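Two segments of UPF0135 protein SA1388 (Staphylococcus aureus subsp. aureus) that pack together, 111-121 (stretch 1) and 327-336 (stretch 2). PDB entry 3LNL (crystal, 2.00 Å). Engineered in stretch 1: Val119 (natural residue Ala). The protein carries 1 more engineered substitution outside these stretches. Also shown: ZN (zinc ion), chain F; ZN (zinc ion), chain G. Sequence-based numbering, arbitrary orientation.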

ATOM      1  N   GLY B 111       0.740 -34.985   5.115  1.00 15.32           N
ATOM      2  CA  GLY B 111       1.360 -34.021   6.049  1.00 14.14           C
ATOM      3  C   GLY B 111       0.689 -33.854   7.407  1.00 13.65           C
ATOM      4  O   GLY B 111       0.040 -34.764   7.856  1.00 13.37           O
ATOM      5  N   VAL B 112       0.861 -32.684   8.052  1.00 12.30           N
ATOM      6  CA  VAL B 112       0.504 -32.484   9.465  1.00 11.78           C
ATOM      7  C   VAL B 112      -0.987 -32.838   9.785  1.00 12.84           C
ATOM      8  O   VAL B 112      -1.323 -33.485  10.800  1.00 13.74           O
ATOM      9  CB  VAL B 112       0.812 -31.010   9.894  1.00 10.61           C
ATOM     10  CG1 VAL B 112       0.371 -30.706  11.316  1.00 10.76           C
ATOM     11  CG2 VAL B 112       2.322 -30.722   9.719  1.00 12.13           C
ATOM     12  N   ASN B 113      -1.860 -32.438   8.896  1.00 12.65           N
ATOM     13  CA  ASN B 113      -3.295 -32.624   9.104  1.00 12.81           C
ATOM     14  C   ASN B 113      -3.808 -34.008   8.843  1.00 12.30           C
ATOM     15  O   ASN B 113      -4.618 -34.494   9.630  1.00 10.76           O
ATOM     16  CB  ASN B 113      -4.058 -31.523   8.400  1.00 12.83           C
ATOM     17  CG  ASN B 113      -3.659 -30.177   8.960  1.00 13.66           C
ATOM     18  OD1 ASN B 113      -3.729 -29.993  10.161  1.00 12.36           O
ATOM     19  ND2 ASN B 113      -3.116 -29.286   8.116  1.00 10.79           N
ATOM     20  N   MET B 114      -3.231 -34.700   7.855  1.00 13.55           N
ATOM     21  CA  MET B 114      -3.469 -36.154   7.715  1.00 12.72           C
ATOM     22  C   MET B 114      -2.988 -36.863   8.970  1.00 13.40           C
ATOM     23  O   MET B 114      -3.694 -37.732   9.477  1.00 14.28           O
ATOM     24  CB  MET B 114      -2.803 -36.705   6.466  1.00 12.71           C
ATOM     25  CG  MET B 114      -2.717 -38.224   6.389  1.00 14.74           C
ATOM     26  SD  MET B 114      -4.377 -38.893   6.239  1.00 18.27           S
ATOM     27  CE  MET B 114      -4.789 -38.437   4.556  1.00 17.53           C
ATOM     28  N   MET B 115      -1.793 -36.503   9.469  1.00 14.12           N
ATOM     29  CA  MET B 115      -1.247 -37.098  10.694  1.00 13.54           C
ATOM     30  C   MET B 115      -2.127 -36.873  11.909  1.00 13.14           C
ATOM     31  O   MET B 115      -2.391 -37.808  12.682  1.00 12.42           O
ATOM     32  CB  MET B 115       0.143 -36.539  10.988  1.00 14.01           C
ATOM     33  CG  MET B 115       1.198 -37.004   9.983  1.00 15.12           C
ATOM     34  SD  MET B 115       2.641 -36.007  10.169  1.00 13.79           S
ATOM     35  CE  MET B 115       3.610 -36.430   8.687  1.00 16.44           C
ATOM     36  N   LEU B 116      -2.591 -35.648  12.078  1.00 12.53           N
ATOM     37  CA  LEU B 116      -3.531 -35.336  13.151  1.00 12.57           C
ATOM     38  C   LEU B 116      -4.814 -36.168  13.067  1.00 12.10           C
ATOM     39  O   LEU B 116      -5.217 -36.798  14.035  1.00 12.33           O
ATOM     40  CB  LEU B 116      -3.841 -33.827  13.182  1.00 11.90           C
ATOM     41  CG  LEU B 116      -2.721 -32.997  13.804  1.00 11.50           C
ATOM     42  CD1 LEU B 116      -2.959 -31.494  13.470  1.00 11.10           C
ATOM     43  CD2 LEU B 116      -2.583 -33.260  15.352  1.00  9.82           C
ATOM     44  N   ALA B 117      -5.421 -36.227  11.885  1.00 12.96           N
ATOM     45  CA  ALA B 117      -6.648 -36.993  11.690  1.00 13.09           C
ATOM     46  C   ALA B 117      -6.463 -38.478  11.999  1.00 12.95           C
ATOM     47  O   ALA B 117      -7.289 -39.096  12.704  1.00 12.99           O
ATOM     48  CB  ALA B 117      -7.195 -36.791  10.253  1.00 12.16           C
ATOM     49  N   LYS B 118      -5.352 -39.025  11.546  1.00 13.68           N
ATOM     50  CA  LYS B 118      -5.005 -40.421  11.809  1.00 15.22           C
ATOM     51  C   LYS B 118      -4.822 -40.673  13.293  1.00 14.24           C
ATOM     52  O   LYS B 118      -5.381 -41.612  13.812  1.00 13.06           O
ATOM     53  CB  LYS B 118      -3.747 -40.825  11.012  1.00 16.56           C
ATOM     54  CG  LYS B 118      -4.006 -41.064   9.514  1.00 19.44           C
ATOM     55  CD  LYS B 118      -4.862 -42.317   9.295  1.00 21.56           C
ATOM     56  CE  LYS B 118      -4.936 -42.755   7.826  1.00 22.96           C
ATOM     57  NZ  LYS B 118      -6.134 -43.659   7.631  1.00 21.56           N
ATOM     58  N   VAL B 119      -4.116 -39.784  14.001  1.00 14.34           N
ATOM     59  CA  VAL B 119      -3.930 -39.962  15.441  1.00 14.72           C
ATOM     60  C   VAL B 119      -5.255 -39.840  16.220  1.00 14.95           C
ATOM     61  O   VAL B 119      -5.456 -40.459  17.251  1.00 14.06           O
ATOM     62  CB  VAL B 119      -2.899 -38.982  16.002  1.00 15.70           C
ATOM     63  CG1 VAL B 119      -2.742 -39.195  17.517  1.00 16.53           C
ATOM     64  CG2 VAL B 119      -1.643 -39.169  15.336  1.00 10.71           C
ATOM     65  N   MET B 120      -6.180 -39.070  15.685  1.00 14.43           N
ATOM     66  CA  MET B 120      -7.527 -38.983  16.241  1.00 14.87           C
ATOM     67  C   MET B 120      -8.447 -40.134  15.909  1.00 14.77           C
ATOM     68  O   MET B 120      -9.556 -40.182  16.436  1.00 15.41           O
ATOM     69  CB  MET B 120      -8.176 -37.683  15.798  1.00 15.20           C
ATOM     70  CG  MET B 120      -7.491 -36.466  16.339  1.00 14.73           C
ATOM     71  SD  MET B 120      -8.240 -35.005  15.647  1.00 15.13           S
ATOM     72  CE  MET B 120      -6.988 -33.737  15.958  1.00 10.05           C
ATOM     73  N   GLY B 121      -7.988 -41.056  15.068  1.00 14.01           N
ATOM     74  CA  GLY B 121      -8.783 -42.228  14.687  1.00 15.19           C
ATOM     75  C   GLY B 121      -9.874 -41.960  13.688  1.00 14.64           C
ATOM     76  O   GLY B 121     -10.826 -42.703  13.629  1.00 14.39           O
TER
HETATM   77 ZN    ZN F 401       2.908 -24.306  13.472  0.50 22.70          ZN
HETATM   78 ZN    ZN G 402       2.100 -26.301  10.678  0.50 23.93          ZN
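Stretch 2 327-336: DINHYSEYVM

The contact is mainly apolar, and no hydrogen bond crosses it, yet a zinc-binding glutamate lies at its edge. Glu333 joins the two features: its OE1 binds the chain G zinc at 2.0 Å and its OE2 the chain F zinc at 2.1 Å, while the same OE1 lies 3.7 Å from Val112 CG1. His330, which does not touch stretch 1, adds its NE2 to the chain F zinc at 2.3 Å.

Stretch 1 is helical from Val112, with Gly111 at the N-cap, and closes in a Schellman motif at Gly121, where phi is positive. Stretch 2 enters through Ile328 and winds into a 3-10 segment from His330 to Tyr334. Its start is tied down by Ser332 OG, which donates to Ile328 O at 2.7 Å. Stretch 2 passes across the helix rather than running beside it: Ile328 meets Leu116 and Met120, whereas Met336 lies beside the first turn, with its CA 5.8 Å from the CA of Val112.

Val335 is the centre of the packing and the residue most covered by the helix. Its CG2 reaches Leu116 CD2 at 3.6 Å and Met115 CB at 4.0 Å, and its CG1 lies 4.2 Å from CG2 of Val119, an engineered residue. Met115 and Val119 are one turn apart and Leu116 follows Met115, so the three side chains line one side of the helix around Val335. The same CD2 of Leu116 also lies 4.2 Å from Ile328 CD1 and 3.5 Å from the backbone Ser332 O. Ile328 CD1 also receives Met120 CE at 4.0 Å. At the other end, Met115 SD approaches Met336 CA at 3.6 Å, and Val112 CG2 stands 4.3 Å from Met336 CB; the end of the Met336 side chain then leads away from the helix.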

ATOM      1  N   ASP B 327      -9.782 -26.157  20.523  1.00 12.83           N
ATOM      2  CA  ASP B 327      -8.376 -25.829  20.652  1.00 12.59           C
ATOM      3  C   ASP B 327      -7.628 -27.017  21.209  1.00 12.49           C
ATOM      4  O   ASP B 327      -7.684 -27.297  22.400  1.00 14.13           O
ATOM      5  CB  ASP B 327      -8.214 -24.610  21.557  1.00 12.52           C
ATOM      6  CG  ASP B 327      -6.827 -23.972  21.501  1.00 14.39           C
ATOM      7  OD1 ASP B 327      -5.873 -24.612  21.006  1.00 14.87           O
ATOM      8  OD2 ASP B 327      -6.709 -22.813  21.977  1.00 12.16           O
ATOM      9  N   ILE B 328      -6.879 -27.698  20.343  1.00 11.86           N
ATOM     10  CA  ILE B 328      -6.021 -28.806  20.774  1.00 11.70           C
ATOM     11  C   ILE B 328      -4.581 -28.339  21.098  1.00 11.66           C
ATOM     12  O   ILE B 328      -3.692 -29.172  21.427  1.00 12.54           O
ATOM     13  CB  ILE B 328      -5.938 -29.919  19.744  1.00 11.70           C
ATOM     14  CG1 ILE B 328      -5.484 -29.400  18.380  1.00 11.17           C
ATOM     15  CG2 ILE B 328      -7.256 -30.661  19.686  1.00 12.01           C
ATOM     16  CD1 ILE B 328      -5.098 -30.563  17.358  1.00 10.61           C
ATOM     17  N   ASN B 329      -4.389 -27.020  21.012  1.00 11.12           N
ATOM     18  CA  ASN B 329      -3.103 -26.344  21.172  1.00 11.02           C
ATOM     19  C   ASN B 329      -2.251 -26.464  19.918  1.00 12.14           C
ATOM     20  O   ASN B 329      -2.365 -27.429  19.135  1.00 14.33           O
ATOM     21  CB  ASN B 329      -2.382 -26.804  22.451  1.00 12.39           C
ATOM     22  CG  ASN B 329      -3.260 -26.640  23.706  1.00 13.12           C
ATOM     23  OD1 ASN B 329      -3.931 -25.615  23.865  1.00 13.53           O
ATOM     24  ND2 ASN B 329      -3.345 -27.695  24.525  1.00 11.24           N
ATOM     25  N   HIS B 330      -1.490 -25.421  19.646  1.00 11.61           N
ATOM     26  CA  HIS B 330      -0.607 -25.384  18.502  1.00 11.42           C
ATOM     27  C   HIS B 330       0.416 -26.505  18.665  1.00 12.73           C
ATOM     28  O   HIS B 330       0.788 -27.157  17.664  1.00 11.65           O
ATOM     29  CB  HIS B 330       0.077 -24.030  18.520  1.00 12.67           C
ATOM     30  CG  HIS B 330       0.854 -23.655  17.296  1.00 11.18           C
ATOM     31  ND1 HIS B 330       0.834 -22.362  16.794  1.00 11.29           N
ATOM     32  CD2 HIS B 330       1.694 -24.359  16.505  1.00 11.00           C
ATOM     33  CE1 HIS B 330       1.665 -22.288  15.760  1.00 11.69           C
ATOM     34  NE2 HIS B 330       2.126 -23.504  15.503  1.00 10.60           N
ATOM     35  N   TYR B 331       0.859 -26.727  19.921  1.00 11.78           N
ATOM     36  CA  TYR B 331       1.818 -27.771  20.199  1.00 12.25           C
ATOM     37  C   TYR B 331       1.427 -29.176  19.682  1.00 13.34           C
ATOM     38  O   TYR B 331       2.319 -30.013  19.446  1.00 13.28           O
ATOM     39  CB  TYR B 331       2.211 -27.832  21.694  1.00 12.88           C
ATOM     40  CG  TYR B 331       3.363 -28.772  21.927  1.00 11.20           C
ATOM     41  CD1 TYR B 331       4.628 -28.449  21.447  1.00 10.21           C
ATOM     42  CD2 TYR B 331       3.164 -30.014  22.494  1.00 13.37           C
ATOM     43  CE1 TYR B 331       5.691 -29.337  21.539  1.00 10.85           C
ATOM     44  CE2 TYR B 331       4.225 -30.916  22.630  1.00 12.41           C
ATOM     45  CZ  TYR B 331       5.503 -30.557  22.119  1.00 12.00           C
ATOM     46  OH  TYR B 331       6.558 -31.420  22.243  1.00 12.00           O
ATOM     47  N   SER B 332       0.140 -29.442  19.466  1.00 12.71           N
ATOM     48  CA  SER B 332      -0.272 -30.693  18.889  1.00 12.00           C
ATOM     49  C   SER B 332       0.264 -30.977  17.487  1.00 12.60           C
ATOM     50  O   SER B 332       0.237 -32.120  17.073  1.00 12.40           O
ATOM     51  CB  SER B 332      -1.764 -30.895  18.944  1.00 11.22           C
ATOM     52  OG  SER B 332      -2.203 -31.068  20.279  1.00 12.06           O
ATOM     53  N   GLU B 333       0.840 -29.993  16.809  1.00 12.01           N
ATOM     54  CA  GLU B 333       1.660 -30.299  15.626  1.00 12.19           C
ATOM     55  C   GLU B 333       2.851 -31.234  15.897  1.00 12.02           C
ATOM     56  O   GLU B 333       3.456 -31.747  14.954  1.00 12.50           O
ATOM     57  CB  GLU B 333       2.146 -29.017  14.975  1.00 11.86           C
ATOM     58  CG  GLU B 333       1.061 -28.194  14.362  1.00 12.82           C
ATOM     59  CD  GLU B 333       1.617 -27.150  13.479  1.00 12.07           C
ATOM     60  OE1 GLU B 333       1.565 -27.356  12.246  1.00 14.45           O
ATOM     61  OE2 GLU B 333       2.185 -26.175  14.005  1.00 15.07           O
ATOM     62  N   TYR B 334       3.164 -31.500  17.173  1.00 12.31           N
ATOM     63  CA  TYR B 334       4.292 -32.408  17.499  1.00 13.63           C
ATOM     64  C   TYR B 334       4.124 -33.792  16.929  1.00 12.84           C
ATOM     65  O   TYR B 334       5.099 -34.528  16.834  1.00 13.28           O
ATOM     66  CB  TYR B 334       4.522 -32.540  19.030  1.00 13.21           C
ATOM     67  CG  TYR B 334       3.546 -33.505  19.657  1.00 14.50           C
ATOM     68  CD1 TYR B 334       3.851 -34.840  19.719  1.00 14.84           C
ATOM     69  CD2 TYR B 334       2.288 -33.086  20.141  1.00 13.94           C
ATOM     70  CE1 TYR B 334       2.962 -35.778  20.244  1.00 14.88           C
ATOM     71  CE2 TYR B 334       1.383 -34.027  20.726  1.00 11.81           C
ATOM     72  CZ  TYR B 334       1.733 -35.364  20.762  1.00 15.84           C
ATOM     73  OH  TYR B 334       0.890 -36.326  21.256  1.00 13.75           O
ATOM     74  N   VAL B 335       2.903 -34.157  16.520  1.00 13.74           N
ATOM     75  CA  VAL B 335       2.679 -35.443  15.875  1.00 12.72           C
ATOM     76  C   VAL B 335       3.515 -35.589  14.625  1.00 12.98           C
ATOM     77  O   VAL B 335       3.700 -36.697  14.154  1.00 13.21           O
ATOM     78  CB  VAL B 335       1.143 -35.717  15.503  1.00 14.07           C
ATOM     79  CG1 VAL B 335       0.283 -35.734  16.782  1.00 15.25           C
ATOM     80  CG2 VAL B 335       0.617 -34.680  14.495  1.00 13.00           C
ATOM     81  N   MET B 336       3.997 -34.504  14.027  1.00 12.72           N
ATOM     82  CA  MET B 336       4.760 -34.682  12.779  1.00 12.85           C
ATOM     83  C   MET B 336       6.164 -35.267  13.003  1.00 12.42           C
ATOM     84  O   MET B 336       6.836 -35.629  12.048  1.00 10.82           O
ATOM     85  CB  MET B 336       4.802 -33.430  11.890  1.00 11.70           C
ATOM     86  CG  MET B 336       5.357 -32.154  12.450  1.00 13.83           C
ATOM     87  SD  MET B 336       7.044 -32.169  13.122  1.00 12.88           S
ATOM     88  CE  MET B 336       7.977 -32.491  11.591  1.00 11.46           C
TER
HETATM   89  O   HOH W   1       3.676 -22.221  13.163  1.00 10.50           O
HETATM   90  O   HOH W   2       1.027 -23.382  12.720  1.00 12.13           O
HETATM   91  O   HOH W   3       3.103 -24.592  11.337  1.00 12.36           O
HETATM   92  O   HOH W   4       0.473 -24.882  11.058  1.00 12.58           O